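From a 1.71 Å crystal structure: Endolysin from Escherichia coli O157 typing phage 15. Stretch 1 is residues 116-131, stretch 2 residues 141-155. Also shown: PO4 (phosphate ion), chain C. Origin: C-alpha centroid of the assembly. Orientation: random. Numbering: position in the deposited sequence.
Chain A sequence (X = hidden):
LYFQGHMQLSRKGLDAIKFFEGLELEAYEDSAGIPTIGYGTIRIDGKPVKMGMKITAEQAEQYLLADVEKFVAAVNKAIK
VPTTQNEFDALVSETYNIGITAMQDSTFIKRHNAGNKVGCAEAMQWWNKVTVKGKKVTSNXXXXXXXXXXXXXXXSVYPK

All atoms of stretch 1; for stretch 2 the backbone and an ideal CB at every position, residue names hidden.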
ATOM      1  N   ASN A 116      17.244  11.370   4.337  1.00 40.25           N
ATOM      2  CA  ASN A 116      17.777  11.003   3.001  1.00 40.75           C
ATOM      3  C   ASN A 116      16.589  10.635   2.101  1.00 40.48           C
ATOM      4  O   ASN A 116      16.311   9.432   1.943  1.00 36.36           O
ATOM      5  CB  ASN A 116      18.784   9.873   3.147  1.00 41.60           C
ATOM      6  CG  ASN A 116      19.393   9.425   1.841  1.00 42.69           C
ATOM      7  OD1 ASN A 116      19.207  10.069   0.810  1.00 44.65           O
ATOM      8  ND2 ASN A 116      20.072   8.294   1.874  1.00 45.11           N
ATOM      9  N   LYS A 117      15.908  11.647   1.577  1.00 41.15           N
ATOM     10  CA  LYS A 117      14.654  11.488   0.836  1.00 39.14           C
ATOM     11  C   LYS A 117      14.949  10.811  -0.478  1.00 41.10           C
ATOM     12  O   LYS A 117      14.162   9.918  -0.866  1.00 36.00           O
ATOM     13  CB  LYS A 117      13.945  12.825   0.624  1.00 39.01           C
ATOM     14  CG  LYS A 117      13.514  13.464   1.947  1.00 40.48           C
ATOM     15  CD  LYS A 117      13.042  14.865   1.849  1.00 42.39           C
ATOM     16  CE  LYS A 117      12.868  15.464   3.215  1.00 43.11           C
ATOM     17  NZ  LYS A 117      11.467  15.545   3.623  1.00 43.76           N
ATOM     18  N   VAL A 118      15.961  11.261  -1.186  1.00 40.47           N
ATOM     19  CA  VAL A 118      16.301  10.658  -2.508  1.00 41.71           C
ATOM     20  C   VAL A 118      16.636   9.181  -2.312  1.00 38.67           C
ATOM     21  O   VAL A 118      16.143   8.327  -3.100  1.00 38.83           O
ATOM     22  CB  VAL A 118      17.437  11.456  -3.169  1.00 44.44           C
ATOM     23  CG1 VAL A 118      17.968  10.797  -4.428  1.00 45.53           C
ATOM     24  CG2 VAL A 118      16.960  12.884  -3.444  1.00 49.08           C
ATOM     25  N   GLY A 119      17.469   8.891  -1.311  1.00 39.33           N
ATOM     26  CA  GLY A 119      17.830   7.522  -0.941  1.00 38.51           C
ATOM     27  C   GLY A 119      16.597   6.708  -0.575  1.00 35.98           C
ATOM     28  O   GLY A 119      16.565   5.502  -0.919  1.00 36.82           O
ATOM     29  N   CYS A 120      15.658   7.294   0.177  1.00 35.13           N
ATOM     30  CA  CYS A 120      14.406   6.592   0.571  1.00 33.57           C
ATOM     31  C   CYS A 120      13.652   6.221  -0.717  1.00 33.07           C
ATOM     32  O   CYS A 120      13.288   5.015  -0.865  1.00 32.26           O
ATOM     33  CB  CYS A 120      13.515   7.435   1.475  1.00 34.86           C
ATOM     34  SG  CYS A 120      11.901   6.668   1.828  1.00 33.50           S
ATOM     35  N   ALA A 121      13.462   7.168  -1.635  1.00 32.62           N
ATOM     36  CA  ALA A 121      12.734   6.907  -2.912  1.00 33.03           C
ATOM     37  C   ALA A 121      13.436   5.775  -3.678  1.00 36.80           C
ATOM     38  O   ALA A 121      12.740   4.880  -4.242  1.00 34.16           O
ATOM     39  CB  ALA A 121      12.609   8.141  -3.765  1.00 32.98           C
ATOM     40  N   GLU A 122      14.764   5.788  -3.752  1.00 36.51           N
ATOM     41  CA  GLU A 122      15.502   4.680  -4.403  1.00 37.37           C
ATOM     42  C   GLU A 122      15.211   3.353  -3.698  1.00 35.20           C
ATOM     43  O   GLU A 122      14.882   2.367  -4.404  1.00 32.73           O
ATOM     44  CB  GLU A 122      17.005   5.013  -4.461  1.00 41.81           C
ATOM     45  CG  GLU A 122      17.289   6.141  -5.442  1.00 45.08           C
ATOM     46  CD  GLU A 122      18.655   6.800  -5.326  1.00 52.49           C
ATOM     47  OE1 GLU A 122      19.406   6.495  -4.345  1.00 48.48           O
ATOM     48  OE2 GLU A 122      18.943   7.648  -6.210  1.00 58.46           O
ATOM     49  N   ALA A 123      15.361   3.284  -2.372  1.00 34.10           N
ATOM     50  CA  ALA A 123      15.230   2.025  -1.594  1.00 35.31           C
ATOM     51  C   ALA A 123      13.776   1.514  -1.596  1.00 32.95           C
ATOM     52  O   ALA A 123      13.537   0.283  -1.478  1.00 31.84           O
ATOM     53  CB  ALA A 123      15.750   2.235  -0.196  1.00 34.18           C
ATOM     54  N   MET A 124      12.800   2.416  -1.726  1.00 30.18           N
ATOM     55  CA  MET A 124      11.387   2.038  -1.834  1.00 27.61           C
ATOM     56  C   MET A 124      11.228   1.074  -3.033  1.00 28.24           C
ATOM     57  O   MET A 124      10.444   0.100  -2.936  1.00 28.18           O
ATOM     58  CB  MET A 124      10.509   3.278  -2.040  1.00 28.82           C
ATOM     59  CG  MET A 124      10.181   3.963  -0.769  1.00 30.02           C
ATOM     60  SD  MET A 124       9.371   5.563  -1.046  1.00 30.76           S
ATOM     61  CE  MET A 124       7.771   5.126  -1.704  1.00 31.79           C
ATOM     62  N   GLN A 125      11.935   1.346  -4.095  1.00 29.34           N
ATOM     63  CA  GLN A 125      11.739   0.665  -5.403  1.00 30.42           C
ATOM     64  C   GLN A 125      12.476  -0.677  -5.445  1.00 32.29           C
ATOM     65  O   GLN A 125      12.210  -1.450  -6.364  1.00 30.86           O
ATOM     66  CB  GLN A 125      12.148   1.649  -6.472  1.00 33.18           C
ATOM     67  CG  GLN A 125      11.215   2.852  -6.489  1.00 32.69           C
ATOM     68  CD  GLN A 125      11.539   3.678  -7.674  1.00 35.84           C
ATOM     69  OE1 GLN A 125      11.166   3.307  -8.790  1.00 37.36           O
ATOM     70  NE2 GLN A 125      12.292   4.749  -7.409  1.00 37.69           N
ATOM     71  N   TRP A 126      13.228  -1.027  -4.406  1.00 32.79           N
ATOM     72  CA  TRP A 126      13.844  -2.370  -4.304  1.00 33.24           C
ATOM     73  C   TRP A 126      12.753  -3.443  -4.128  1.00 31.05           C
ATOM     74  O   TRP A 126      13.051  -4.613  -4.405  1.00 31.40           O
ATOM     75  CB  TRP A 126      14.852  -2.439  -3.154  1.00 34.04           C
ATOM     76  CG  TRP A 126      15.995  -1.494  -3.281  1.00 36.38           C
ATOM     77  CD1 TRP A 126      16.378  -0.756  -4.366  1.00 37.06           C
ATOM     78  CD2 TRP A 126      16.953  -1.204  -2.239  1.00 39.02           C
ATOM     79  NE1 TRP A 126      17.503  -0.033  -4.065  1.00 39.65           N
ATOM     80  CE2 TRP A 126      17.880  -0.284  -2.774  1.00 39.71           C
ATOM     81  CE3 TRP A 126      17.108  -1.646  -0.923  1.00 41.16           C
ATOM     82  CZ2 TRP A 126      18.956   0.218  -2.030  1.00 41.93           C
ATOM     83  CZ3 TRP A 126      18.185  -1.180  -0.194  1.00 41.64           C
ATOM     84  CH2 TRP A 126      19.097  -0.274  -0.749  1.00 42.93           C
ATOM     85  N   TRP A 127      11.567  -3.110  -3.647  1.00 28.34           N
ATOM     86  CA  TRP A 127      10.510  -4.059  -3.265  1.00 28.78           C
ATOM     87  C   TRP A 127       9.678  -4.416  -4.524  1.00 27.60           C
ATOM     88  O   TRP A 127       8.509  -3.987  -4.629  1.00 26.94           O
ATOM     89  CB  TRP A 127       9.676  -3.497  -2.121  1.00 29.86           C
ATOM     90  CG  TRP A 127      10.460  -3.448  -0.848  1.00 31.61           C
ATOM     91  CD1 TRP A 127      11.253  -2.404  -0.416  1.00 34.27           C
ATOM     92  CD2 TRP A 127      10.565  -4.459   0.154  1.00 33.02           C
ATOM     93  NE1 TRP A 127      11.885  -2.722   0.754  1.00 33.35           N
ATOM     94  CE2 TRP A 127      11.440  -3.951   1.158  1.00 34.23           C
ATOM     95  CE3 TRP A 127      10.010  -5.730   0.330  1.00 34.23           C
ATOM     96  CZ2 TRP A 127      11.827  -4.715   2.255  1.00 36.83           C
ATOM     97  CZ3 TRP A 127      10.390  -6.480   1.422  1.00 36.66           C
ATOM     98  CH2 TRP A 127      11.257  -5.967   2.385  1.00 38.70           C
ATOM     99  N   ASN A 128      10.295  -5.166  -5.443  1.00 30.01           N
ATOM    100  CA  ASN A 128       9.601  -5.475  -6.726  1.00 30.23           C
ATOM    101  C   ASN A 128       9.576  -6.995  -6.970  1.00 30.52           C
ATOM    102  O   ASN A 128       9.305  -7.368  -8.131  1.00 30.49           O
ATOM    103  CB  ASN A 128      10.273  -4.762  -7.895  1.00 31.53           C
ATOM    104  CG  ASN A 128      11.724  -5.092  -8.093  1.00 36.51           C
ATOM    105  OD1 ASN A 128      12.238  -6.095  -7.594  1.00 38.79           O
ATOM    106  ND2 ASN A 128      12.429  -4.215  -8.795  1.00 37.81           N
ATOM    107  N   LYS A 129       9.976  -7.808  -5.996  1.00 31.65           N
ATOM    108  CA  LYS A 129      10.057  -9.290  -6.160  1.00 33.59           C
ATOM    109  C   LYS A 129       8.807  -9.978  -5.632  1.00 34.44           C
ATOM    110  O   LYS A 129       8.265  -9.553  -4.646  1.00 33.64           O
ATOM    111  CB  LYS A 129      11.284  -9.823  -5.414  1.00 38.06           C
ATOM    112  CG  LYS A 129      12.622  -9.263  -5.829  1.00 41.84           C
ATOM    113  CD  LYS A 129      12.987  -9.638  -7.216  1.00 44.89           C
ATOM    114  CE  LYS A 129      14.394  -9.188  -7.568  1.00 47.17           C
ATOM    115  NZ  LYS A 129      14.503  -7.713  -7.398  1.00 50.34           N
ATOM    116  N   VAL A 130       8.417 -11.101  -6.236  1.00 34.95           N
ATOM    117  CA  VAL A 130       7.304 -11.953  -5.755  1.00 37.53           C
ATOM    118  C   VAL A 130       7.849 -13.388  -5.802  1.00 38.58           C
ATOM    119  O   VAL A 130       8.847 -13.688  -6.619  1.00 36.05           O
ATOM    120  CB  VAL A 130       6.019 -11.799  -6.572  1.00 37.99           C
ATOM    121  CG1 VAL A 130       5.334 -10.433  -6.439  1.00 37.20           C
ATOM    122  CG2 VAL A 130       6.291 -12.072  -8.018  1.00 43.69           C
ATOM    123  N   THR A 131       7.397 -14.217  -4.862  1.00 41.94           N
ATOM    124  CA  THR A 131       7.896 -15.626  -4.817  1.00 44.12           C
ATOM    125  C   THR A 131       6.995 -16.435  -5.748  1.00 39.34           C
ATOM    126  O   THR A 131       5.754 -16.399  -5.621  1.00 37.66           O
ATOM    127  CB  THR A 131       8.227 -16.103  -3.393  1.00 49.69           C
ATOM    128  OG1 THR A 131       8.360 -17.542  -3.473  1.00 54.90           O
ATOM    129  CG2 THR A 131       7.193 -15.682  -2.392  1.00 50.66           C
ATOM    130  N   UNK A 141       4.527  -5.289 -12.767  1.00 24.62           N
ATOM    131  CA  UNK A 141       3.430  -4.561 -12.105  1.00 25.66           C
ATOM    132  C   UNK A 141       3.912  -3.870 -10.849  1.00 25.07           C
ATOM    133  O   UNK A 141       3.589  -2.713 -10.622  1.00 23.23           O
ATOM    134  CB  UNK A 141       2.280  -5.510 -11.762  1.00 25.66           C
ATOM    135  N   UNK A 142       4.701  -4.580 -10.032  1.00 24.71           N
ATOM    136  CA  UNK A 142       5.271  -3.975  -8.828  1.00 24.67           C
ATOM    137  C   UNK A 142       6.281  -2.876  -9.227  1.00 25.56           C
ATOM    138  O   UNK A 142       6.297  -1.848  -8.529  1.00 24.77           O
ATOM    139  CB  UNK A 142       5.943  -5.040  -7.959  1.00 24.67           C
ATOM    140  N   UNK A 143       7.113  -3.098 -10.231  1.00 25.04           N
ATOM    141  CA  UNK A 143       8.038  -2.010 -10.657  1.00 26.79           C
ATOM    142  C   UNK A 143       7.220  -0.762 -10.984  1.00 25.39           C
ATOM    143  O   UNK A 143       7.671   0.351 -10.623  1.00 25.05           O
ATOM    144  CB  UNK A 143       8.872  -2.430 -11.869  1.00 26.79           C
ATOM    145  N   UNK A 144       6.096  -0.915 -11.672  1.00 25.38           N
ATOM    146  CA  UNK A 144       5.259   0.262 -12.040  1.00 25.01           C
ATOM    147  C   UNK A 144       4.699   0.924 -10.788  1.00 25.11           C
ATOM    148  O   UNK A 144       4.708   2.181 -10.668  1.00 24.72           O
ATOM    149  CB  UNK A 144       4.112  -0.149 -12.966  1.00 25.01           C
ATOM    150  N   UNK A 145       4.156   0.119  -9.868  1.00 23.22           N
ATOM    151  CA  UNK A 145       3.586   0.641  -8.625  1.00 22.26           C
ATOM    152  C   UNK A 145       4.687   1.333  -7.839  1.00 21.72           C
ATOM    153  O   UNK A 145       4.422   2.463  -7.349  1.00 23.46           O
ATOM    154  CB  UNK A 145       2.942  -0.472  -7.796  1.00 22.26           C
ATOM    155  N   UNK A 146       5.873   0.733  -7.747  1.00 21.79           N
ATOM    156  CA  UNK A 146       6.979   1.345  -6.966  1.00 23.60           C
ATOM    157  C   UNK A 146       7.373   2.698  -7.581  1.00 24.38           C
ATOM    158  O   UNK A 146       7.601   3.674  -6.777  1.00 23.35           O
ATOM    159  CB  UNK A 146       8.192   0.414  -6.923  1.00 23.60           C
ATOM    160  N   UNK A 147       7.489   2.779  -8.897  1.00 24.20           N
ATOM    161  CA  UNK A 147       7.889   4.079  -9.492  1.00 26.12           C
ATOM    162  C   UNK A 147       6.787   5.135  -9.223  1.00 25.01           C
ATOM    163  O   UNK A 147       7.145   6.321  -8.911  1.00 23.54           O
ATOM    164  CB  UNK A 147       8.132   3.933 -10.995  1.00 26.12           C
ATOM    165  N   UNK A 148       5.499   4.774  -9.295  1.00 23.10           N
ATOM    166  CA  UNK A 148       4.420   5.749  -9.006  1.00 22.80           C
ATOM    167  C   UNK A 148       4.410   6.140  -7.509  1.00 23.82           C
ATOM    168  O   UNK A 148       4.158   7.315  -7.204  1.00 22.68           O
ATOM    169  CB  UNK A 148       3.062   5.166  -9.401  1.00 22.80           C
ATOM    170  N   UNK A 149       4.730   5.226  -6.606  1.00 22.47           N
ATOM    171  CA  UNK A 149       4.795   5.560  -5.155  1.00 23.25           C
ATOM    172  C   UNK A 149       6.011   6.478  -4.924  1.00 24.68           C
ATOM    173  O   UNK A 149       5.848   7.452  -4.143  1.00 24.19           O
ATOM    174  CB  UNK A 149       4.900   4.298  -4.297  1.00 23.25           C
ATOM    175  N   UNK A 150       7.144   6.251  -5.576  1.00 24.13           N
ATOM    176  CA  UNK A 150       8.313   7.184  -5.475  1.00 25.26           C
ATOM    177  C   UNK A 150       7.936   8.586  -5.979  1.00 25.53           C
ATOM    178  O   UNK A 150       8.379   9.603  -5.369  1.00 27.20           O
ATOM    179  CB  UNK A 150       9.500   6.651  -6.280  1.00 25.26           C
ATOM    180  N   UNK A 151       7.143   8.685  -7.060  1.00 23.82           N
ATOM    181  CA  UNK A 151       6.680  10.004  -7.561  1.00 25.82           C
ATOM    182  C   UNK A 151       5.816  10.705  -6.497  1.00 25.75           C
ATOM    183  O   UNK A 151       5.911  11.974  -6.354  1.00 25.66           O
ATOM    184  CB  UNK A 151       5.885   9.840  -8.858  1.00 25.82           C
ATOM    185  N   UNK A 152       4.958   9.976  -5.787  1.00 24.64           N
ATOM    186  CA  UNK A 152       4.138  10.612  -4.707  1.00 23.56           C
ATOM    187  C   UNK A 152       5.130  11.116  -3.647  1.00 25.41           C
ATOM    188  O   UNK A 152       5.027  12.267  -3.241  1.00 25.38           O
ATOM    189  CB  UNK A 152       3.129   9.636  -4.099  1.00 23.56           C
ATOM    190  N   UNK A 153       6.045  10.247  -3.217  1.00 25.22           N
ATOM    191  CA  UNK A 153       6.926  10.485  -2.048  1.00 25.58           C
ATOM    192  C   UNK A 153       7.767  11.750  -2.346  1.00 27.48           C
ATOM    193  O   UNK A 153       7.893  12.659  -1.459  1.00 26.46           O
ATOM    194  CB  UNK A 153       7.824   9.278  -1.771  1.00 25.58           C
ATOM    195  N   UNK A 154       8.411  11.804  -3.512  1.00 26.79           N
ATOM    196  CA  UNK A 154       9.381  12.910  -3.809  1.00 30.48           C
ATOM    197  C   UNK A 154       8.687  14.154  -4.300  1.00 31.00           C
ATOM    198  O   UNK A 154       9.088  15.256  -3.849  1.00 29.65           O
ATOM    199  CB  UNK A 154      10.404  12.470  -4.858  1.00 30.48           C
ATOM    200  N   UNK A 155       7.756  14.026  -5.234  1.00 27.86           N
ATOM    201  CA  UNK A 155       7.238  15.165  -6.031  1.00 30.58           C
ATOM    202  C   UNK A 155       5.769  15.486  -5.740  1.00 29.57           C
ATOM    203  O   UNK A 155       5.286  16.426  -6.353  1.00 27.87           O
ATOM    204  CB  UNK A 155       7.396  14.867  -7.523  1.00 30.58           C
TER
HETATM  205  P   PO4 C 201      15.739  -3.823   2.618  1.00 52.32           P
HETATM  206  O1  PO4 C 201      17.198  -3.393   2.791  1.00 51.78           O
HETATM  207  O2  PO4 C 201      15.672  -4.812   1.459  1.00 62.48           O
HETATM  208  O3  PO4 C 201      14.905  -2.605   2.316  1.00 51.37           O
HETATM  209  O4  PO4 C 201      15.209  -4.500   3.869  1.00 52.44           O

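Stretch 2 is helical throughout and runs nearly antiparallel to helix 117-124, with 163° between the two directions and 9.2 Å between the axes at closest approach.

Position 141 lies out of reach of stretch 1, and its helical phi/psi of -60/-45 would admit almost any residue; it is Gly-141. At 142 the CB points toward stretch 1, 3.9 Å from Asn-128 CA, with Val-130 CG1 beyond, so a branched aliphatic or a methionine would suit. Leu-142 places CD1 3.6 Å from Val-130 CG1. Position 143 points sideways past Asn-128 into open space, where a long polar chain is at ease: Lys-143 rests CG 3.8 Å from Asn-128 ND2. Positions 144 and 145 meet nothing of stretch 1, and polar residues are among many possibilities. They are Asn-144 and Arg-145.

Position 146 faces stretch 1, its CB 3.9 Å from Gln-125 CA. The carbonyls of Met-124 and Trp-127 lie nearby, so a long donor is attractive, though an aliphatic chain could also pack here. Arg-146 folds back with chi1 and chi2 both m, and its NH2 donates to Trp-127 O at 2.8 Å, edge-on to the guanidinium.

At 147 the CB is 3.8 Å from Gln-125 OE1, but open space lies beyond; a polar chain suits. Arg-147 turns outward, NE donating to Asn-144 OD1 at 2.8 Å. Position 148 points away and is undemanding; it is Met-148.

Position 149 points sideways, its CB 4.0 Å from Met-124 CE. Aliphatic residues would fit, but an acid could also answer the preceding arginines. Glu-149 forms salt bridges with both, OE2 to Arg-145 NE and OE1 to Arg-146 NE, each 2.8 Å.

At 150 the CA is 5.1 Å from Ala-121 CA, and the CB is already 3.6 Å from Gln-125 NE2. A small residue is favoured; Ala-150 sets its CB 4.3 Å from Ala-121 CB. Position 151 points away and 152 sideways, neither with stretch 1 in reach, so polar or apolar residues would serve; they hold Asp-151 and Ile-152.

Position 153 points into a hole formed by Lys-117, Cys-120, Ala-121 and Met-124. A large aromatic or aliphatic residue would fill it. Tyr-153 does so, with Cys-120 SG 4.0 Å and Met-124 SD 4.4 Å from its ring centroid.

Position 154 starts sideways, but Ala-121 leaves room for an aliphatic chain to reach back. Leu-154 brings CD1 3.5 Å from Ala-121 CB. Position 155, out of reach, suits a polar residue and holds Asp-155.

Stretch 2 (141-155) GLKNRRRMEADIYLD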
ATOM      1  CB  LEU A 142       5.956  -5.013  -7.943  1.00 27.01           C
ATOM      2  CG  LEU A 142       4.984  -5.914  -7.180  1.00 27.45           C
ATOM      3  CD1 LEU A 142       5.778  -6.826  -6.241  1.00 31.20           C
ATOM      4  CD2 LEU A 142       3.952  -5.115  -6.431  1.00 30.05           C
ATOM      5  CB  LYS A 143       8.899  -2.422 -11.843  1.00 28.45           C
ATOM      6  CG  LYS A 143       9.982  -3.438 -11.529  1.00 32.73           C
ATOM      7  CD  LYS A 143      10.724  -3.816 -12.768  1.00 36.45           C
ATOM      8  CE  LYS A 143      11.843  -2.921 -13.175  1.00 43.84           C
ATOM      9  NZ  LYS A 143      12.709  -3.724 -14.097  1.00 47.95           N
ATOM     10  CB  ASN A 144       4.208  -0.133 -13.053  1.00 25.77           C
ATOM     11  CG  ASN A 144       3.650   1.058 -13.791  1.00 28.52           C
ATOM     12  OD1 ASN A 144       4.395   2.013 -14.095  1.00 29.10           O
ATOM     13  ND2 ASN A 144       2.389   0.921 -14.153  1.00 30.49           N
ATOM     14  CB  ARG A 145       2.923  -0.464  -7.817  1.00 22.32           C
ATOM     15  CG  ARG A 145       2.365   0.034  -6.497  1.00 22.08           C
ATOM     16  CD  ARG A 145       1.565  -1.042  -5.776  1.00 25.07           C
ATOM     17  NE  ARG A 145       1.059  -0.546  -4.520  1.00 25.41           N
ATOM     18  CZ  ARG A 145       0.029  -1.075  -3.882  1.00 29.38           C
ATOM     19  NH1 ARG A 145      -0.594  -2.140  -4.390  1.00 25.01           N
ATOM     20  NH2 ARG A 145      -0.381  -0.545  -2.743  1.00 27.42           N
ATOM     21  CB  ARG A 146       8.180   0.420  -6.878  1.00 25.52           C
ATOM     22  CG  ARG A 146       7.956  -0.840  -6.055  1.00 26.58           C
ATOM     23  CD  ARG A 146       7.804  -0.699  -4.576  1.00 26.96           C
ATOM     24  NE  ARG A 146       6.443  -0.579  -4.151  1.00 26.32           N
ATOM     25  CZ  ARG A 146       5.629  -1.589  -3.810  1.00 27.85           C
ATOM     26  NH1 ARG A 146       4.376  -1.332  -3.516  1.00 26.25           N
ATOM     27  NH2 ARG A 146       6.030  -2.855  -3.878  1.00 27.50           N
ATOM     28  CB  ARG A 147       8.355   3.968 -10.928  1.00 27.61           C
ATOM     29  CG  ARG A 147       7.263   3.642 -11.883  1.00 29.50           C
ATOM     30  CD  ARG A 147       6.820   4.857 -12.669  1.00 30.69           C
ATOM     31  NE  ARG A 147       5.723   4.425 -13.501  1.00 29.71           N
ATOM     32  CZ  ARG A 147       4.967   5.236 -14.235  1.00 29.43           C
ATOM     33  NH1 ARG A 147       5.295   6.516 -14.288  1.00 27.67           N
ATOM     34  NH2 ARG A 147       3.974   4.773 -14.957  1.00 28.96           N
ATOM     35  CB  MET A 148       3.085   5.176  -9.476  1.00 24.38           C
ATOM     36  CG  MET A 148       3.004   5.117 -10.973  1.00 26.10           C
ATOM     37  SD  MET A 148       1.330   4.643 -11.463  1.00 28.46           S
ATOM     38  CE  MET A 148       1.309   4.997 -13.218  1.00 40.75           C
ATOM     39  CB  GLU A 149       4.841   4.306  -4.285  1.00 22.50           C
ATOM     40  CG  GLU A 149       3.499   3.562  -4.218  1.00 22.17           C
ATOM     41  CD  GLU A 149       3.544   2.120  -3.724  1.00 23.70           C
ATOM     42  OE1 GLU A 149       4.669   1.528  -3.699  1.00 27.06           O
ATOM     43  OE2 GLU A 149       2.457   1.620  -3.321  1.00 25.07           O
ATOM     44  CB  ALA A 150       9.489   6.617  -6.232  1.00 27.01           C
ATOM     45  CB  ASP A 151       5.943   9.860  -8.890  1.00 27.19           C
ATOM     46  CG  ASP A 151       6.817   9.495 -10.081  1.00 29.99           C
ATOM     47  OD1 ASP A 151       8.027   9.752 -10.013  1.00 32.52           O
ATOM     48  OD2 ASP A 151       6.265   8.932 -11.078  1.00 33.20           O
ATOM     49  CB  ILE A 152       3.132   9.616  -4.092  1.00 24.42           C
ATOM     50  CG1 ILE A 152       2.106   9.144  -5.132  1.00 23.91           C
ATOM     51  CG2 ILE A 152       2.453  10.218  -2.886  1.00 23.50           C
ATOM     52  CD1 ILE A 152       1.223   8.009  -4.654  1.00 24.72           C
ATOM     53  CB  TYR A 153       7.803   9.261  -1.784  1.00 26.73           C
ATOM     54  CG  TYR A 153       8.791   9.478  -0.660  1.00 26.99           C
ATOM     55  CD1 TYR A 153      10.036  10.018  -0.934  1.00 28.71           C
ATOM     56  CD2 TYR A 153       8.473   9.179   0.653  1.00 26.54           C
ATOM     57  CE1 TYR A 153      10.942  10.261   0.082  1.00 29.74           C
ATOM     58  CE2 TYR A 153       9.357   9.436   1.685  1.00 27.64           C
ATOM     59  CZ  TYR A 153      10.597   9.993   1.406  1.00 29.11           C
ATOM     60  OH  TYR A 153      11.537  10.214   2.408  1.00 30.13           O
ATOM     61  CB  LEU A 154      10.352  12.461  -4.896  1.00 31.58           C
ATOM     62  CG  LEU A 154      11.402  11.454  -4.468  1.00 34.94           C
ATOM     63  CD1 LEU A 154      12.141  10.955  -5.711  1.00 37.45           C
ATOM     64  CD2 LEU A 154      12.332  12.081  -3.417  1.00 37.26           C
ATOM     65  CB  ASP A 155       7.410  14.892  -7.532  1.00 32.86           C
ATOM     66  CG  ASP A 155       8.847  14.600  -7.930  1.00 34.95           C
ATOM     67  OD1 ASP A 155       9.785  15.132  -7.316  1.00 36.91           O
ATOM     68  OD2 ASP A 155       9.021  13.799  -8.862  1.00 39.61           O
TER
HETATM   69  O   HOH W   1      10.350   0.835  -9.901  1.00 26.28           O
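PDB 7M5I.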